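Local coordinates for hypothetical protein (Pseudomonas aeruginosa, PDB 1U69) that is of unknown function but belongs to a PhnB-like family of the glyoxalase clan and may contribute to drug resistance, at residues 19-24 with 31-36; 25-30 with 94-99; 59-64 with 78-83. One frame throughout, in Å; residues are numbered along the deposited sequence.

Contact 1 (19-24 with 31-36); sequences EAATFY and SAVLAV
Ser31 OG is gripped twice, by the carbonyl O of Pro29 and, weakly, by Met59 N, which helps fix the hydroxyl while Ser31 CB meets Tyr24 O at 3.9 Å. Two residues along the strand, Val33 does most of the work. Its CG1 is anti to the backbone N (chi1 178°), and CG2 is thereby pressed onto the helix backbone, at the Ala21-Thr22 peptide. Val33 CG2 lies 3.6 Å from Ala21 O and 3.7 Å from Thr22 N. Val33 CG2 also reaches two side-chain atoms at 4.0 Å each, Ala21 CB and Thr22 OG1; the latter hydroxyl is already hydrogen-bonded to Leu18 O, a turn earlier. The short segments run at 143° to each other with their axes 7.2 Å apart, a spacing consistent with the small Ala21. Ala21 also touches Val54 and Phe56, so helix 17-27 lies over strand 31-38, at one edge of the sheet within the chain, and its neighbour 51-58. Tyr24 turns its ring away from the strand, and its OH bonds to Asp112 and Tyr13. The union of helix and strand is thus van der Waals in nature: a valine methyl sits against peptide atoms, and the polar side-chain groups take their partners outside the two segments.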
# COMPACT_ATOMS: atom_id res chain seq x y z
N GLU A 19 -7.77 21.73 -11.77
CA GLU A 19 -7.06 22.65 -10.88
C GLU A 19 -6.68 21.94 -9.59
O GLU A 19 -5.57 22.09 -9.12
CB GLU A 19 -7.88 23.90 -10.54
CG GLU A 19 -7.13 24.89 -9.63
CD GLU A 19 -8.00 26.01 -9.09
OE1 GLU A 19 -9.03 26.34 -9.73
OE2 GLU A 19 -7.64 26.59 -8.03
N ALA A 20 -7.64 21.20 -9.02
CA ALA A 20 -7.43 20.47 -7.78
C ALA A 20 -6.35 19.43 -7.94
O ALA A 20 -5.41 19.40 -7.15
CB ALA A 20 -8.71 19.83 -7.31
N ALA A 21 -6.47 18.59 -8.97
CA ALA A 21 -5.51 17.51 -9.22
C ALA A 21 -4.11 18.08 -9.40
O ALA A 21 -3.12 17.53 -8.89
CB ALA A 21 -5.93 16.73 -10.44
N THR A 22 -4.02 19.17 -10.14
CA THR A 22 -2.75 19.82 -10.40
C THR A 22 -2.16 20.34 -9.09
O THR A 22 -0.97 20.19 -8.84
CB THR A 22 -2.94 20.98 -11.38
OG1 THR A 22 -3.39 20.46 -12.64
CG2 THR A 22 -1.61 21.64 -11.69
N PHE A 23 -2.99 20.96 -8.26
CA PHE A 23 -2.56 21.42 -6.94
C PHE A 23 -2.05 20.28 -6.08
O PHE A 23 -1.03 20.40 -5.42
CB PHE A 23 -3.72 22.16 -6.23
CG PHE A 23 -3.42 22.53 -4.80
CD1 PHE A 23 -2.59 23.58 -4.50
CD2 PHE A 23 -3.98 21.81 -3.75
CE1 PHE A 23 -2.31 23.91 -3.17
CE2 PHE A 23 -3.70 22.15 -2.42
CZ PHE A 23 -2.87 23.19 -2.15
N TYR A 24 -2.77 19.16 -6.05
CA TYR A 24 -2.35 18.06 -5.20
C TYR A 24 -1.00 17.54 -5.70
O TYR A 24 -0.13 17.20 -4.91
CB TYR A 24 -3.37 16.92 -5.20
CG TYR A 24 -4.78 17.27 -4.77
CD1 TYR A 24 -5.05 18.23 -3.78
CD2 TYR A 24 -5.87 16.61 -5.33
CE1 TYR A 24 -6.35 18.51 -3.38
CE2 TYR A 24 -7.17 16.87 -4.92
CZ TYR A 24 -7.41 17.84 -3.96
OH TYR A 24 -8.71 18.09 -3.57
N SER A 31 2.95 12.25 -6.08
CA SER A 31 1.63 12.54 -6.60
C SER A 31 1.73 13.14 -8.01
O SER A 31 2.69 13.84 -8.33
CB SER A 31 0.88 13.47 -5.64
OG SER A 31 0.84 12.94 -4.32
N ALA A 32 0.72 12.87 -8.83
CA ALA A 32 0.74 13.24 -10.24
C ALA A 32 -0.63 13.26 -10.89
O ALA A 32 -1.52 12.47 -10.53
CB ALA A 32 1.64 12.27 -11.00
N VAL A 33 -0.78 14.15 -11.86
CA VAL A 33 -1.90 14.14 -12.78
C VAL A 33 -1.60 13.14 -13.91
O VAL A 33 -0.54 13.20 -14.54
CB VAL A 33 -2.14 15.56 -13.38
CG1 VAL A 33 -3.29 15.55 -14.39
CG2 VAL A 33 -2.40 16.57 -12.27
N LEU A 34 -2.54 12.25 -14.17
CA LEU A 34 -2.29 11.13 -15.08
C LEU A 34 -2.96 11.26 -16.44
O LEU A 34 -2.38 10.91 -17.46
CB LEU A 34 -2.69 9.82 -14.38
CG LEU A 34 -1.97 9.51 -13.06
CD1 LEU A 34 -2.38 8.15 -12.54
CD2 LEU A 34 -0.47 9.60 -13.20
N ALA A 35 -4.19 11.77 -16.47
CA ALA A 35 -4.97 11.86 -17.70
C ALA A 35 -6.14 12.81 -17.54
O ALA A 35 -6.67 12.96 -16.45
CB ALA A 35 -5.47 10.51 -18.11
N VAL A 36 -6.52 13.46 -18.63
CA VAL A 36 -7.65 14.38 -18.66
C VAL A 36 -8.63 13.87 -19.70
O VAL A 36 -8.22 13.56 -20.83
CB VAL A 36 -7.18 15.79 -18.98
CG1 VAL A 36 -8.35 16.77 -19.06
CG2 VAL A 36 -6.17 16.23 -17.93

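Contact 2 (25-30 with 94-99); sequences AETFPD and WNAIVD
Chi1 sets which atoms of Thr27 and Phe28 make the contact. In Thr27 the angle of -69° leaves CG2 anti to the backbone N and aimed across at the other helix; in Phe28, chi1 of -61° places CG anti to the carbonyl carbon and carries the ring forward, although the CB itself does not head that way. Two touches result. Thr27 CG2 meets Ala96 CB methyl to methyl at 3.5 Å, a tight fit. Beside this pair, the far end of the Phe28 ring reaches Ile97: Phe28 CZ is 3.7 Å from Ile97 CD1 and 4.0 Å from Ile97 CG1. The isoleucine's terminal methyl comes in at the ring edge, near the ring plane, and the two side chains cross at about a right angle.

The pair on the 25-30 side is braced internally as well, since Thr27 CG2 lies 4.1 Å above the Phe28 ring plane, over its centre. The same methyl therefore packs on the aromatic face and on Ala96. Thr27 OG1 is hydrogen-bonded to Phe23 O, and Thr27 O accepts from Arg92 of the partner helix. Phe28 also stacks on Trp118, while Ile97 runs on to Trp118, Ile120 and Cys110.

Helix 17-27 ends here, Phe28 being the first residue to leave helical backbone angles, and it does so against the last turns of helix 87-99, in a family of the glyoxalase clan. Further along the turn, Asp30 forms salt bridges with Arg123 of the second subunit and Lys6 of the fourth. Between the two segments themselves the cohesion comes from methyl and ring packing, so it depends on close shape fit rather than on directed bonds.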
# COMPACT_ATOMS: atom_id res chain seq x y z
N ALA A 25 -0.83 17.50 -7.01
CA ALA A 25 0.37 16.93 -7.60
C ALA A 25 1.63 17.75 -7.28
O ALA A 25 2.73 17.19 -7.14
CB ALA A 25 0.20 16.76 -9.11
N GLU A 26 1.46 19.05 -7.12
CA GLU A 26 2.59 19.92 -6.83
C GLU A 26 2.78 20.09 -5.32
O GLU A 26 3.83 20.56 -4.89
CB GLU A 26 2.45 21.25 -7.56
CG GLU A 26 1.27 22.09 -7.13
CD GLU A 26 0.89 23.16 -8.15
OE1 GLU A 26 1.53 23.25 -9.22
OE2 GLU A 26 -0.07 23.90 -7.87
N THR A 27 1.79 19.67 -4.54
CA THR A 27 1.81 19.84 -3.08
C THR A 27 2.33 18.62 -2.36
O THR A 27 3.20 18.72 -1.53
CB THR A 27 0.38 20.16 -2.58
OG1 THR A 27 -0.01 21.46 -3.04
CG2 THR A 27 0.33 20.26 -1.06
N PHE A 28 1.76 17.46 -2.66
CA PHE A 28 2.11 16.25 -1.94
C PHE A 28 3.22 15.49 -2.65
O PHE A 28 3.33 15.54 -3.88
CB PHE A 28 0.88 15.35 -1.81
CG PHE A 28 -0.24 15.98 -1.05
CD1 PHE A 28 -0.19 16.07 0.33
CD2 PHE A 28 -1.36 16.47 -1.72
CE1 PHE A 28 -1.24 16.65 1.03
CE2 PHE A 28 -2.40 17.07 -1.02
CZ PHE A 28 -2.35 17.16 0.34
N PRO A 29 4.01 14.73 -1.90
CA PRO A 29 5.03 13.87 -2.51
C PRO A 29 4.39 12.72 -3.28
O PRO A 29 3.24 12.35 -2.98
CB PRO A 29 5.78 13.33 -1.29
CG PRO A 29 4.77 13.32 -0.22
CD PRO A 29 3.97 14.57 -0.43
N ASP A 30 5.13 12.15 -4.23
CA ASP A 30 4.67 10.97 -4.97
C ASP A 30 3.23 11.11 -5.47
O ASP A 30 2.39 10.22 -5.30
CB ASP A 30 4.84 9.69 -4.13
CG ASP A 30 4.89 8.44 -4.97
OD1 ASP A 30 5.46 8.48 -6.07
OD2 ASP A 30 4.38 7.35 -4.63
N TRP A 94 0.15 20.79 6.08
CA TRP A 94 -0.94 21.51 6.74
C TRP A 94 -1.09 22.92 6.16
O TRP A 94 -2.17 23.35 5.75
CB TRP A 94 -0.67 21.56 8.24
CG TRP A 94 -1.60 22.45 9.02
CD1 TRP A 94 -1.49 23.79 9.22
CD2 TRP A 94 -2.80 22.05 9.70
NE1 TRP A 94 -2.53 24.26 9.99
CE2 TRP A 94 -3.35 23.20 10.29
CE3 TRP A 94 -3.45 20.82 9.87
CZ2 TRP A 94 -4.52 23.17 11.05
CZ3 TRP A 94 -4.62 20.80 10.59
CH2 TRP A 94 -5.14 21.95 11.19
N ASN A 95 0.02 23.64 6.10
CA ASN A 95 -0.00 25.00 5.60
C ASN A 95 -0.40 25.07 4.13
O ASN A 95 -1.12 25.98 3.73
CB ASN A 95 1.35 25.65 5.81
CG ASN A 95 1.61 26.01 7.26
OD1 ASN A 95 0.68 26.20 8.06
ND2 ASN A 95 2.89 26.07 7.62
N ALA A 96 0.05 24.11 3.34
CA ALA A 96 -0.29 24.09 1.92
C ALA A 96 -1.79 24.00 1.69
O ALA A 96 -2.34 24.77 0.89
CB ALA A 96 0.42 22.94 1.22
N ILE A 97 -2.45 23.09 2.41
CA ILE A 97 -3.88 22.86 2.26
C ILE A 97 -4.65 24.08 2.78
O ILE A 97 -5.58 24.58 2.13
CB ILE A 97 -4.32 21.55 2.99
CG1 ILE A 97 -3.64 20.33 2.35
CG2 ILE A 97 -5.82 21.39 2.98
CD1 ILE A 97 -3.46 19.16 3.30
N VAL A 98 -4.27 24.55 3.95
CA VAL A 98 -5.00 25.60 4.63
C VAL A 98 -4.81 26.93 3.90
O VAL A 98 -5.77 27.68 3.67
CB VAL A 98 -4.54 25.71 6.11
CG1 VAL A 98 -5.10 26.98 6.78
CG2 VAL A 98 -4.97 24.47 6.88
N ASP A 99 -3.59 27.21 3.50
CA ASP A 99 -3.30 28.50 2.88
C ASP A 99 -3.96 28.65 1.52
O ASP A 99 -4.33 29.75 1.16
CB ASP A 99 -1.81 28.72 2.70
CG ASP A 99 -1.07 28.87 4.02
OD1 ASP A 99 -1.70 29.18 5.06
OD2 ASP A 99 0.16 28.67 4.06

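Contact 3 (59-64 with 78-83); sequences MGIPCL and FSFQVA
Here the sheet holding strand 61-67 packs against the sheet holding strand 78-84, with the turn and strand at 59-64 contributing Met59, Ile61 and Cys63, and strand 78-84 contributing Phe80 and Val82. Met59, a selenomethionine, packs on Val82. Met59 SE meets Val82 CG1 at 3.8 Å, and the bend at chi3 (-75°) turns Met59 CE to Val82 CG2 at 3.7 Å, the two side chains crossing at about a right angle. Phe80 receives Ile61 and Cys63. Ile61 CG2 approaches the ring edge, near its plane, 4.3 Å from Phe80 CE1. Cys63 SG stands 4.0 Å from Phe80 CZ and 5.2 Å from the ring centroid, 74° off the normal, an oblique sulfur-aromatic contact. On one face of the Phe80 ring Phe78 CZ sits over the centre, 3.7 Å above the plane. Trp118, from strand 117-122, touches Met59, Phe80 and Val82. Strand 78-84 is outermost in its own sheet within the chain and pairs antiparallel with a strand of the third subunit, while 61-67 lies between strands 7-13 and 51-58 of the other sheet.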
# COMPACT_ATOMS: atom_id res chain seq x y z
N MSE A 59 -0.01 9.92 -3.35
CA MSE A 59 0.67 9.10 -2.35
C MSE A 59 0.15 7.65 -2.31
O MSE A 59 -0.15 7.12 -1.24
CB MSE A 59 0.54 9.77 -0.98
CG MSE A 59 1.30 11.08 -0.88
SE MSE A 59 0.85 12.10 0.69
CE MSE A 59 -0.93 12.81 0.18
N GLY A 60 0.09 7.03 -3.48
CA GLY A 60 -0.25 5.61 -3.58
C GLY A 60 -1.71 5.34 -3.88
O GLY A 60 -2.07 4.18 -4.16
N ILE A 61 -2.54 6.39 -3.85
CA ILE A 61 -3.99 6.24 -4.01
C ILE A 61 -4.43 6.71 -5.40
O ILE A 61 -4.25 7.89 -5.75
CB ILE A 61 -4.77 7.06 -2.94
CG1 ILE A 61 -4.35 6.66 -1.52
CG2 ILE A 61 -6.26 6.87 -3.12
CD1 ILE A 61 -4.54 5.23 -1.19
N PRO A 62 -5.02 5.81 -6.19
CA PRO A 62 -5.56 6.20 -7.50
C PRO A 62 -6.87 6.96 -7.33
O PRO A 62 -7.77 6.48 -6.62
CB PRO A 62 -5.80 4.85 -8.19
CG PRO A 62 -6.06 3.88 -7.07
CD PRO A 62 -5.20 4.37 -5.92
N CYS A 63 -6.98 8.13 -7.96
CA CYS A 63 -8.13 9.00 -7.81
C CYS A 63 -8.66 9.46 -9.14
O CYS A 63 -7.96 9.40 -10.16
CB CYS A 63 -7.77 10.23 -6.98
SG CYS A 63 -7.17 9.92 -5.31
N LEU A 64 -9.93 9.88 -9.12
CA LEU A 64 -10.60 10.49 -10.26
C LEU A 64 -11.31 11.74 -9.74
O LEU A 64 -12.05 11.65 -8.76
CB LEU A 64 -11.63 9.50 -10.83
CG LEU A 64 -12.27 9.84 -12.18
CD1 LEU A 64 -11.26 9.62 -13.30
CD2 LEU A 64 -13.53 9.00 -12.40
N PHE A 78 -15.84 11.72 4.70
CA PHE A 78 -14.64 11.23 4.01
C PHE A 78 -13.47 12.14 4.30
O PHE A 78 -13.62 13.37 4.29
CB PHE A 78 -14.85 11.19 2.50
CG PHE A 78 -13.57 11.08 1.72
CD1 PHE A 78 -12.97 9.87 1.52
CD2 PHE A 78 -12.94 12.21 1.22
CE1 PHE A 78 -11.77 9.78 0.81
CE2 PHE A 78 -11.75 12.13 0.55
CZ PHE A 78 -11.17 10.92 0.34
N SER A 79 -12.30 11.54 4.50
CA SER A 79 -11.06 12.30 4.55
C SER A 79 -9.87 11.44 4.11
O SER A 79 -9.91 10.21 4.19
CB SER A 79 -10.78 12.85 5.96
OG SER A 79 -10.74 11.81 6.92
N PHE A 80 -8.82 12.10 3.63
CA PHE A 80 -7.51 11.47 3.41
C PHE A 80 -6.74 11.65 4.71
O PHE A 80 -6.66 12.76 5.20
CB PHE A 80 -6.73 12.18 2.31
CG PHE A 80 -7.21 11.93 0.91
CD1 PHE A 80 -7.05 10.68 0.31
CD2 PHE A 80 -7.73 12.97 0.15
CE1 PHE A 80 -7.46 10.47 -1.00
CE2 PHE A 80 -8.14 12.76 -1.16
CZ PHE A 80 -8.00 11.52 -1.73
N GLN A 81 -6.17 10.59 5.26
CA GLN A 81 -5.27 10.71 6.39
C GLN A 81 -3.84 10.47 5.93
O GLN A 81 -3.48 9.40 5.49
CB GLN A 81 -5.63 9.75 7.52
CG GLN A 81 -4.76 9.92 8.74
CD GLN A 81 -5.18 9.02 9.88
OE1 GLN A 81 -6.04 9.38 10.69
NE2 GLN A 81 -4.56 7.87 9.96
N VAL A 82 -3.02 11.51 6.02
CA VAL A 82 -1.66 11.51 5.52
C VAL A 82 -0.72 11.38 6.71
O VAL A 82 -0.76 12.19 7.63
CB VAL A 82 -1.34 12.83 4.76
CG1 VAL A 82 0.11 12.83 4.30
CG2 VAL A 82 -2.31 13.02 3.58
N ALA A 83 0.09 10.34 6.68
CA ALA A 83 1.03 10.05 7.76
C ALA A 83 2.30 10.86 7.55
O ALA A 83 2.88 10.81 6.47
CB ALA A 83 1.35 8.58 7.78

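The three contacts form a compact group: their centres lie about 12 Å apart for contacts 1 and 2 and for contacts 2 and 3, and about 13 Å for contacts 1 and 3. Contact 1 sets helix 17-27 on the sheet of strand 31-38, contact 2 joins that helix to helix 87-99, and contact 3 joins the two sheets. Segments of contacts 1 and 2 alternate along the chain, whereas contact 3 follows contact 1 and falls between the halves of contact 2. Phe23 on Ala96 and Ala25 on Ala32 connect contacts 1 and 2; Met59 ties contact 3 to Ser31 and to Phe28-Asp30. Strand 78-84 and helix 87-99 are consecutive, so one continuous core results.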